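Local coordinates for tailspike protein (Acinetobacter phage vB_ApiP_P1, PDB 6E1R), which probably binds and cleaves capsular polysaccharide of its Acinetobacter host, as the trimeric tailspike hydrolase of the phage, at residues 151-156 and 164-169; 200-205 and 258-263; 468-473 and 519-524. All coordinates share one frame; numbering follows the deposited sequence.

How the contacts relate
The three contacts illustrate how an elongated tailspike fills its interior and ties down its surface. Contacts 1 and 2 belong to the parallel beta-helix in the middle of the chain: contact 1 joins two faces of it through the core, whereas contact 2 links loops on its outside. Their centres lie about 18 Å apart and their nearest atoms about 5 Å apart, without touching. Contact 3 sits in the C-terminal beta-sandwich, on the other side of the chain's centre, about 75 Å from contact 1 and about 67 Å from contact 2, between centres. A ring pair carries contact 1, charged groups contact 2, aliphatic groups against rings contact 3; all three are architectural, none being tied to a known catalytic site.

Contact 1: residues 151-156 and 164-169; sequences PIFTVK and SYFGKL
Phe153 and Phe166 meet in the core of the parallel beta-helix as a T-shaped (edge-to-face) pair. Phe166 presents its edge, and its CE2 atom stands 4.2 Å above the ring plane of Phe153, displaced from the centre toward the rim, so that CE2 of Phe153 is its nearest partner. The ring centroids are 5.7 Å apart and the planes are inclined at 68°. Both side chains set off toward the other segment, and the rings span the 11.5 Å that separates the CA atoms of Phe153 and Phe166. In Phe153 the ring lies beside the backbone N, with CG anti to the carbonyl carbon (chi1 -73°), which turns its face to the approaching edge.

The next shell fixes where each ring starts. The chain turns a corner at Ile152 and Phe153, and backbone hydrogen bonds of Phe153 with Ala181 and Arg183 tie this corner to strand 178-184. Phe166 rides on strand 164-167, part of a different face of the solenoid, and its ring also meets Phe195 with nearly parallel planes, Phe182 edge-to-face, and the side chains of Ile131 and Leu125.

Chemically, the contact joins the two faces by dispersion and by the weak attraction of ring C-H groups for a pi face, and it buries no polar side-chain atom that would need a partner.

Contact 2: residues 200-205 and 258-263; sequences FDRSLR and FRKGTD
Arg202 lies across Lys260 on the outside of the parallel beta-helix, where loops follow strands 199-200 and 257-259. Strand 221-222 runs between those two, and the rings of Phe200, Phe222 and Phe258 stack in succession beneath the loops, an aromatic ladder of the kind that lines such solenoids.

Arg202 sets off toward the other segment, and from CB its chain runs past the lysine backbone. Its CG is 3.9 Å from Lys260 O, and CD comes to 3.4 Å from the same carbonyl oxygen. Beyond CD the chain bends (chi3 -44°), which lays the guanidinium flat over the lysine: Lys260 CB sits above one face, near the rim and 3.5 Å from Arg202 NE. Arg202 CZ is 3.7 Å from Lys260 CB, and NH1 also comes near CB and CG. At the tip, Arg202 NH2 lies 4.0 Å from Lys260 CG. NE is bonded to Gly223 O and NH2 to Thr224 O; these carbonyls probably offset the proximity of the like-charged Lys260 NZ, 4.2 Å from Arg202 NH2.

Arg202 occupies a type I beta turn from Asp201 to Leu204. Asp201 OD1 accepts from Ser203 N through its anti lone pair, forming an Asx turn, and from Ser203 OG and Ser227 N as well. These three donors hold the turn that carries Arg202.

Farther along, Arg205 reaches Asp263 in an end-on salt bridge, guanidinium and carboxylate planes 71° apart. A single oxygen receives both bonds: Arg205 NH1 and NH2 each lie 3.1 Å from Asp263 OD2, which sits in the guanidinium plane, and both nitrogens approach from the same face, NH1 65° out of the carboxylate plane.

Contact 3: residues 468-473 and 519-524; sequences LLVNAI and FTWSIN
Val470 overlaps the six-membered ring of Trp521, bringing its CG2 over one face of the indole, while CG1 lies on the same side, above and just outside the rim at CH2 and CZ2. The contact spans a beta-sandwich, the C-terminal domain of the chain: Val470 belongs to strand 465-474 of one antiparallel sheet, Trp521 to strand 519-523 of the other, and the two side chains approach from opposite directions across the interface.

CG1 makes the closer contact, with Val470 CG1 3.4 Å from Trp521 CH2 and 3.5 Å from Trp521 CZ2. With CG1 anti to the backbone N (chi1 -176°), that methyl falls beside CH2 and CZ2, and CG2, anti to the carbonyl carbon, over the six-membered ring. On the opposite face of the indole, Phe519 CB lies 4.0 Å above the plane of the Trp521 ring, again toward the rim. The tryptophan is therefore wedged between a valine of the facing sheet and a neighbour on its own strand.

Other residues complete the layer. Tyr487 meets Trp521 edge-to-face, and Met543, from strand 539-548, touches Val470, Phe519 and Trp521 alike. The Phe519 ring is in turn joined by Phe443 and Phe541, so aromatic rings and Met543 form a large part of the packing here.

Two residues along from Val470, Ala472 makes the second point of contact. Its methyl meets the Phe519 ring obliquely, Ala472 CB lying 3.9 Å from Phe519 CE2 and 4.0 Å from Phe519 CD2.

Contact 1: residues 151-156 and 164-169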
# COMPACT_ATOMS: atom_id res chain seq x y z
N PRO A 151 18.19 -23.50 19.84
CA PRO A 151 17.93 -22.85 18.55
C PRO A 151 18.61 -23.60 17.42
O PRO A 151 19.77 -24.00 17.52
CB PRO A 151 18.53 -21.45 18.74
CG PRO A 151 19.56 -21.62 19.81
CD PRO A 151 19.00 -22.66 20.73
N ILE A 152 17.86 -23.82 16.33
CA ILE A 152 18.42 -24.50 15.16
C ILE A 152 19.59 -23.70 14.60
O ILE A 152 20.65 -24.25 14.29
CB ILE A 152 17.33 -24.73 14.10
CG1 ILE A 152 16.30 -25.73 14.62
CG2 ILE A 152 17.94 -25.20 12.80
CD1 ILE A 152 15.17 -26.01 13.64
N PHE A 153 19.41 -22.39 14.48
CA PHE A 153 20.47 -21.48 14.08
C PHE A 153 20.69 -20.45 15.17
O PHE A 153 19.73 -20.00 15.82
CB PHE A 153 20.16 -20.78 12.75
CG PHE A 153 20.27 -21.68 11.55
CD1 PHE A 153 21.50 -21.96 10.99
CD2 PHE A 153 19.13 -22.23 10.98
CE1 PHE A 153 21.61 -22.78 9.89
CE2 PHE A 153 19.23 -23.06 9.87
CZ PHE A 153 20.47 -23.33 9.33
N THR A 154 21.95 -20.08 15.39
CA THR A 154 22.33 -19.10 16.40
C THR A 154 22.90 -17.87 15.70
O THR A 154 23.92 -17.95 15.02
CB THR A 154 23.34 -19.68 17.38
OG1 THR A 154 22.70 -20.65 18.21
CG2 THR A 154 23.94 -18.59 18.24
N VAL A 155 22.22 -16.73 15.87
CA VAL A 155 22.67 -15.48 15.28
C VAL A 155 23.85 -14.95 16.09
O VAL A 155 23.78 -14.86 17.32
CB VAL A 155 21.53 -14.46 15.23
CG1 VAL A 155 21.99 -13.17 14.58
CG2 VAL A 155 20.34 -15.04 14.48
N LYS A 156 24.93 -14.60 15.40
CA LYS A 156 26.14 -14.13 16.07
C LYS A 156 25.94 -12.71 16.59
O LYS A 156 25.05 -11.97 16.17
CB LYS A 156 27.33 -14.17 15.11
CG LYS A 156 27.65 -15.56 14.58
CD LYS A 156 28.75 -15.49 13.54
CE LYS A 156 29.13 -16.88 13.05
NZ LYS A 156 30.25 -16.82 12.07
N SER A 164 21.89 -12.89 4.71
CA SER A 164 21.58 -14.31 4.64
C SER A 164 20.35 -14.50 3.76
O SER A 164 19.66 -13.54 3.42
CB SER A 164 21.36 -14.92 6.04
OG SER A 164 20.39 -14.19 6.76
N TYR A 165 20.09 -15.75 3.40
CA TYR A 165 18.94 -16.09 2.58
C TYR A 165 18.45 -17.47 2.98
O TYR A 165 19.24 -18.42 3.03
CB TYR A 165 19.28 -16.05 1.09
CG TYR A 165 18.09 -16.25 0.17
CD1 TYR A 165 17.68 -17.53 -0.20
CD2 TYR A 165 17.38 -15.17 -0.32
CE1 TYR A 165 16.59 -17.72 -1.03
CE2 TYR A 165 16.29 -15.34 -1.16
CZ TYR A 165 15.90 -16.62 -1.51
OH TYR A 165 14.82 -16.80 -2.34
N PHE A 166 17.15 -17.58 3.26
CA PHE A 166 16.53 -18.84 3.65
C PHE A 166 15.37 -19.10 2.70
O PHE A 166 14.34 -18.42 2.78
CB PHE A 166 16.06 -18.80 5.10
CG PHE A 166 17.18 -18.62 6.08
CD1 PHE A 166 17.63 -17.35 6.41
CD2 PHE A 166 17.80 -19.72 6.65
CE1 PHE A 166 18.66 -17.18 7.31
CE2 PHE A 166 18.83 -19.55 7.55
CZ PHE A 166 19.27 -18.29 7.88
N GLY A 167 15.53 -20.08 1.82
CA GLY A 167 14.53 -20.35 0.81
C GLY A 167 13.86 -21.70 0.93
O GLY A 167 14.51 -22.74 0.75
N LYS A 168 12.57 -21.69 1.24
CA LYS A 168 11.72 -22.89 1.22
C LYS A 168 12.26 -23.96 2.17
O LYS A 168 12.60 -25.08 1.76
CB LYS A 168 11.57 -23.40 -0.21
CG LYS A 168 11.04 -22.33 -1.15
CD LYS A 168 11.07 -22.74 -2.60
CE LYS A 168 10.51 -21.63 -3.48
NZ LYS A 168 10.67 -21.92 -4.93
N LEU A 169 12.33 -23.60 3.45
CA LEU A 169 12.77 -24.50 4.51
C LEU A 169 11.73 -24.50 5.62
O LEU A 169 11.12 -23.47 5.91
CB LEU A 169 14.14 -24.09 5.07
CG LEU A 169 15.32 -24.23 4.11
CD1 LEU A 169 16.58 -23.64 4.73
CD2 LEU A 169 15.54 -25.69 3.76

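Contact 2: residues 200-205 and 258-263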
# COMPACT_ATOMS: atom_id res chain seq x y z
N PHE A 200 7.08 -22.50 9.68
CA PHE A 200 7.47 -22.60 11.08
C PHE A 200 6.43 -23.44 11.80
O PHE A 200 5.30 -22.99 12.02
CB PHE A 200 7.61 -21.21 11.71
CG PHE A 200 8.70 -20.38 11.09
CD1 PHE A 200 8.48 -19.69 9.91
CD2 PHE A 200 9.95 -20.29 11.68
CE1 PHE A 200 9.48 -18.93 9.33
CE2 PHE A 200 10.95 -19.54 11.12
CZ PHE A 200 10.72 -18.85 9.94
N ASP A 201 6.81 -24.66 12.16
CA ASP A 201 5.87 -25.60 12.76
C ASP A 201 5.48 -25.14 14.16
O ASP A 201 6.27 -24.55 14.89
CB ASP A 201 6.50 -27.00 12.82
CG ASP A 201 5.48 -28.09 13.08
OD1 ASP A 201 4.95 -28.14 14.21
OD2 ASP A 201 5.20 -28.88 12.16
N ARG A 202 4.22 -25.42 14.52
CA ARG A 202 3.70 -25.01 15.82
C ARG A 202 4.35 -25.77 16.97
O ARG A 202 4.17 -25.37 18.12
CB ARG A 202 2.19 -25.22 15.86
CG ARG A 202 1.42 -24.09 16.52
CD ARG A 202 -0.03 -24.48 16.73
NE ARG A 202 -0.59 -25.14 15.55
CZ ARG A 202 -1.63 -25.96 15.58
NH1 ARG A 202 -2.23 -26.24 16.73
NH2 ARG A 202 -2.08 -26.52 14.46
N SER A 203 5.09 -26.84 16.68
CA SER A 203 5.82 -27.56 17.72
C SER A 203 6.93 -26.71 18.33
O SER A 203 7.33 -26.96 19.47
CB SER A 203 6.41 -28.85 17.16
OG SER A 203 7.19 -28.60 16.01
N LEU A 204 7.41 -25.71 17.60
CA LEU A 204 8.43 -24.81 18.13
C LEU A 204 7.87 -23.97 19.27
O LEU A 204 6.69 -23.63 19.30
CB LEU A 204 8.95 -23.89 17.02
CG LEU A 204 9.75 -24.52 15.88
CD1 LEU A 204 9.92 -23.53 14.74
CD2 LEU A 204 11.11 -25.00 16.38
N ARG A 205 8.75 -23.64 20.22
CA ARG A 205 8.37 -22.70 21.27
C ARG A 205 8.31 -21.28 20.72
O ARG A 205 7.38 -20.52 21.02
CB ARG A 205 9.35 -22.79 22.44
CG ARG A 205 9.03 -21.85 23.59
CD ARG A 205 7.64 -22.10 24.15
NE ARG A 205 7.32 -21.17 25.23
CZ ARG A 205 6.74 -19.99 25.05
NH1 ARG A 205 6.42 -19.59 23.82
NH2 ARG A 205 6.49 -19.20 26.08
N PHE A 258 -0.39 -16.31 10.12
CA PHE A 258 -0.15 -16.51 11.55
C PHE A 258 -1.39 -17.14 12.16
O PHE A 258 -2.41 -16.47 12.33
CB PHE A 258 0.18 -15.19 12.25
CG PHE A 258 1.37 -14.47 11.67
CD1 PHE A 258 1.23 -13.65 10.56
CD2 PHE A 258 2.62 -14.60 12.25
CE1 PHE A 258 2.32 -12.99 10.03
CE2 PHE A 258 3.71 -13.94 11.73
CZ PHE A 258 3.57 -13.13 10.62
N ARG A 259 -1.31 -18.44 12.48
CA ARG A 259 -2.43 -19.19 13.01
C ARG A 259 -2.04 -19.91 14.29
O ARG A 259 -0.88 -20.29 14.48
CB ARG A 259 -2.96 -20.23 12.01
CG ARG A 259 -3.65 -19.66 10.79
CD ARG A 259 -4.33 -20.78 10.02
NE ARG A 259 -5.09 -20.29 8.88
CZ ARG A 259 -4.68 -20.38 7.62
NH1 ARG A 259 -3.52 -20.96 7.33
NH2 ARG A 259 -5.44 -19.91 6.64
N LYS A 260 -3.03 -20.07 15.18
CA LYS A 260 -2.96 -20.98 16.32
C LYS A 260 -1.86 -20.58 17.31
O LYS A 260 -1.12 -21.43 17.80
CB LYS A 260 -2.75 -22.42 15.86
CG LYS A 260 -3.81 -22.96 14.92
CD LYS A 260 -5.17 -23.02 15.56
CE LYS A 260 -6.22 -23.48 14.55
NZ LYS A 260 -5.93 -24.86 14.03
N GLY A 261 -1.74 -19.29 17.60
CA GLY A 261 -0.84 -18.86 18.65
C GLY A 261 -1.42 -19.14 20.03
O GLY A 261 -2.63 -19.12 20.23
N THR A 262 -0.54 -19.39 21.00
CA THR A 262 -0.98 -19.73 22.34
C THR A 262 -0.23 -19.01 23.45
O THR A 262 -0.53 -19.23 24.62
CB THR A 262 -0.88 -21.25 22.58
OG1 THR A 262 0.35 -21.74 22.05
CG2 THR A 262 -2.04 -21.97 21.92
N ASP A 263 0.73 -18.14 23.12
CA ASP A 263 1.49 -17.41 24.11
C ASP A 263 0.78 -16.09 24.42
O ASP A 263 -0.39 -15.89 24.07
CB ASP A 263 2.92 -17.20 23.62
CG ASP A 263 3.90 -17.01 24.75
OD1 ASP A 263 3.47 -16.98 25.92
OD2 ASP A 263 5.12 -16.90 24.48

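Contact 3: residues 468-473 and 519-524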
# COMPACT_ATOMS: atom_id res chain seq x y z
N LEU A 468 -22.16 39.06 18.99
CA LEU A 468 -22.08 38.09 20.09
C LEU A 468 -23.47 37.60 20.44
O LEU A 468 -24.38 38.41 20.68
CB LEU A 468 -21.42 38.70 21.33
CG LEU A 468 -20.06 39.38 21.17
CD1 LEU A 468 -19.58 39.90 22.52
CD2 LEU A 468 -19.04 38.43 20.57
N LEU A 469 -23.64 36.29 20.47
CA LEU A 469 -24.87 35.65 20.95
C LEU A 469 -24.55 34.97 22.27
O LEU A 469 -23.78 34.00 22.31
CB LEU A 469 -25.40 34.65 19.93
CG LEU A 469 -26.68 33.90 20.32
CD1 LEU A 469 -27.83 34.87 20.53
CD2 LEU A 469 -27.04 32.87 19.26
N VAL A 470 -25.15 35.46 23.36
CA VAL A 470 -24.89 34.95 24.70
C VAL A 470 -26.15 34.29 25.22
O VAL A 470 -27.23 34.90 25.23
CB VAL A 470 -24.43 36.06 25.65
CG1 VAL A 470 -24.09 35.47 27.00
CG2 VAL A 470 -23.24 36.80 25.07
N ASN A 471 -26.02 33.04 25.66
CA ASN A 471 -27.10 32.31 26.32
C ASN A 471 -26.67 32.07 27.76
O ASN A 471 -25.82 31.22 28.03
CB ASN A 471 -27.39 30.99 25.60
CG ASN A 471 -28.57 30.25 26.21
OD1 ASN A 471 -28.75 29.05 25.98
ND2 ASN A 471 -29.39 30.95 26.98
N ALA A 472 -27.25 32.83 28.68
CA ALA A 472 -26.96 32.71 30.10
C ALA A 472 -28.02 31.85 30.77
O ALA A 472 -29.22 32.01 30.49
CB ALA A 472 -26.88 34.08 30.77
N ILE A 473 -27.59 30.94 31.64
CA ILE A 473 -28.48 30.04 32.34
C ILE A 473 -28.13 30.03 33.82
O ILE A 473 -27.04 30.44 34.23
CB ILE A 473 -28.42 28.60 31.77
CG1 ILE A 473 -27.01 28.03 31.93
CG2 ILE A 473 -28.87 28.58 30.32
CD1 ILE A 473 -26.92 26.54 31.71
N PHE A 519 -28.79 39.96 32.95
CA PHE A 519 -27.51 40.66 33.01
C PHE A 519 -27.48 41.79 31.99
O PHE A 519 -28.09 41.71 30.92
CB PHE A 519 -26.34 39.70 32.76
CG PHE A 519 -26.35 38.49 33.65
CD1 PHE A 519 -25.90 38.57 34.96
CD2 PHE A 519 -26.83 37.28 33.19
CE1 PHE A 519 -25.92 37.47 35.78
CE2 PHE A 519 -26.85 36.17 34.01
CZ PHE A 519 -26.40 36.26 35.31
N THR A 520 -26.75 42.85 32.34
CA THR A 520 -26.41 43.93 31.43
C THR A 520 -24.93 43.80 31.05
O THR A 520 -24.10 43.48 31.90
CB THR A 520 -26.68 45.30 32.06
OG1 THR A 520 -28.07 45.39 32.41
CG2 THR A 520 -26.32 46.42 31.10
N TRP A 521 -24.62 44.06 29.79
CA TRP A 521 -23.33 43.71 29.21
C TRP A 521 -22.49 44.95 28.93
O TRP A 521 -23.01 45.97 28.47
CB TRP A 521 -23.52 42.90 27.93
CG TRP A 521 -24.28 41.65 28.19
CD1 TRP A 521 -25.63 41.47 28.08
CD2 TRP A 521 -23.75 40.40 28.63
NE1 TRP A 521 -25.97 40.18 28.42
CE2 TRP A 521 -24.83 39.50 28.76
CE3 TRP A 521 -22.46 39.95 28.93
CZ2 TRP A 521 -24.66 38.18 29.17
CZ3 TRP A 521 -22.29 38.64 29.34
CH2 TRP A 521 -23.38 37.77 29.46
N SER A 522 -21.20 44.84 29.22
CA SER A 522 -20.25 45.92 29.00
C SER A 522 -18.90 45.31 28.64
O SER A 522 -18.72 44.09 28.65
CB SER A 522 -20.12 46.82 30.24
OG SER A 522 -19.64 46.08 31.35
N ILE A 523 -17.95 46.19 28.30
CA ILE A 523 -16.58 45.80 28.00
C ILE A 523 -15.66 46.73 28.78
O ILE A 523 -15.75 47.95 28.64
CB ILE A 523 -16.27 45.86 26.50
CG1 ILE A 523 -17.25 45.00 25.70
CG2 ILE A 523 -14.84 45.40 26.23
CD1 ILE A 523 -17.07 45.08 24.20
N ASN A 524 -14.78 46.15 29.60
CA ASN A 524 -13.90 46.94 30.44
C ASN A 524 -12.63 47.30 29.66
O ASN A 524 -12.51 47.04 28.46
CB ASN A 524 -13.59 46.20 31.74
CG ASN A 524 -12.91 44.86 31.52
OD1 ASN A 524 -12.42 44.55 30.42
ND2 ASN A 524 -12.86 44.04 32.57